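Local coordinates for UPF0147 protein Ta0600 (Thermoplasma acidophilum DSM 1728, PDB 2QSB), which is of unknown function but folds into a compact four-helix bundle that represents the uncharacterised UPF0147 family, at residues N13-M16 with Y17-E21. Numbering follows the deposited sequence.
Sequences NEVM and YLLDE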
# COMPACT_ATOMS: atom_id res chain seq x y z
N ASN A 13 2.33 1.50 -10.90
CA ASN A 13 2.94 2.81 -10.76
C ASN A 13 2.20 3.68 -9.76
O ASN A 13 2.81 4.38 -8.95
CB ASN A 13 2.95 3.55 -12.10
CG ASN A 13 3.85 2.93 -13.12
OD1 ASN A 13 4.76 2.16 -12.79
ND2 ASN A 13 3.62 3.27 -14.38
N GLU A 14 0.87 3.68 -9.84
CA GLU A 14 0.06 4.47 -8.92
C GLU A 14 0.21 3.97 -7.49
O GLU A 14 0.35 4.79 -6.57
CB GLU A 14 -1.41 4.40 -9.37
CG GLU A 14 -1.68 5.12 -10.69
CD GLU A 14 -2.95 4.70 -11.41
OE1 GLU A 14 -3.72 3.80 -10.98
OE2 GLU A 14 -3.19 5.30 -12.47
N VAL A 15 0.23 2.65 -7.29
CA VAL A 15 0.42 2.10 -5.95
C VAL A 15 1.76 2.55 -5.37
O VAL A 15 1.83 2.94 -4.20
CB VAL A 15 0.27 0.56 -5.97
CG1 VAL A 15 0.80 -0.06 -4.69
CG2 VAL A 15 -1.19 0.18 -6.22
N MSE A 16 2.83 2.49 -6.17
CA MSE A 16 4.14 2.89 -5.65
C MSE A 16 4.16 4.36 -5.27
O MSE A 16 4.69 4.71 -4.21
CB MSE A 16 5.21 2.57 -6.68
CG MSE A 16 5.52 1.07 -6.83
SE MSE A 16 6.29 0.23 -5.22
CE MSE A 16 7.87 1.27 -5.14
N TYR A 17 3.58 5.20 -6.11
CA TYR A 17 3.54 6.63 -5.82
C TYR A 17 2.71 6.89 -4.56
O TYR A 17 3.13 7.64 -3.66
CB TYR A 17 2.91 7.37 -7.01
CG TYR A 17 2.55 8.79 -6.68
CD1 TYR A 17 3.53 9.76 -6.48
CD2 TYR A 17 1.22 9.14 -6.48
CE1 TYR A 17 3.17 11.07 -6.14
CE2 TYR A 17 0.87 10.43 -6.15
CZ TYR A 17 1.84 11.38 -5.98
OH TYR A 17 1.47 12.66 -5.62
N LEU A 18 1.53 6.26 -4.46
CA LEU A 18 0.67 6.51 -3.32
C LEU A 18 1.29 5.97 -2.03
O LEU A 18 1.14 6.60 -0.97
CB LEU A 18 -0.72 5.89 -3.54
CG LEU A 18 -1.55 6.55 -4.65
CD1 LEU A 18 -2.80 5.72 -4.91
CD2 LEU A 18 -1.94 8.00 -4.30
N LEU A 19 1.96 4.81 -2.07
CA LEU A 19 2.65 4.32 -0.88
C LEU A 19 3.79 5.22 -0.51
O LEU A 19 4.03 5.44 0.68
CB LEU A 19 3.18 2.90 -1.14
CG LEU A 19 2.11 1.81 -1.04
CD1 LEU A 19 2.70 0.52 -1.57
CD2 LEU A 19 1.66 1.63 0.41
N ASP A 20 4.50 5.76 -1.49
CA ASP A 20 5.56 6.70 -1.16
C ASP A 20 5.01 7.93 -0.46
O ASP A 20 5.55 8.37 0.58
CB ASP A 20 6.40 7.06 -2.36
CG ASP A 20 7.70 7.70 -1.93
OD1 ASP A 20 8.60 6.94 -1.52
OD2 ASP A 20 7.78 8.94 -1.96
N GLU A 21 3.95 8.51 -1.01
CA GLU A 21 3.30 9.63 -0.37
C GLU A 21 2.86 9.30 1.06
O GLU A 21 3.07 10.08 1.97
CB GLU A 21 2.10 10.07 -1.21
CG GLU A 21 2.48 10.75 -2.54
CD GLU A 21 3.20 12.06 -2.33
OE1 GLU A 21 2.50 13.04 -1.99
OE2 GLU A 21 4.43 12.13 -2.51
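V15 and L19, one turn apart on helix 6-23, lie side by side on the inner face of this first helix of the four-helix bundle. L19 can be followed outward from the backbone. Its CB rests 3.3 Å from V15 O, and CG stays over the same carbonyl oxygen at 3.4 Å. At the tip, CD1 lies 3.7 Å from both V15 O and V15 CG1, the latter being the one apolar contact between side chains of 13-16 and 17-21. V15 CG1, anti to the backbone N (chi1 165°), is the branch that lies beside the L19 methyl. L19 packs on S39 and L43 of helix 30-43; V15 touches L43 and also K84, which places it between helices 30-43 and 72-88. The backbone beneath is regular alpha-helix, with four successive i+4 to i hydrogen bonds, from the N-H groups of Y17, L18, L19 and D20 to the carbonyl oxygens of N13, E14, V15 and M16; L19 N to V15 O measures 2.8 Å. L18 packs likewise over E14 O, its CG 3.2 Å away, on the flank facing helix 72-88, where T80, I81 and K84 receive it and K84 also forms a salt bridge with E14 OE1. On the outer side, E21 CG sits 3.5 Å above one face of the Y17 ring, offset toward the rim. D20 CB lies 3.4 Å from M16 O, the oxygen that accepts the D20 N-H.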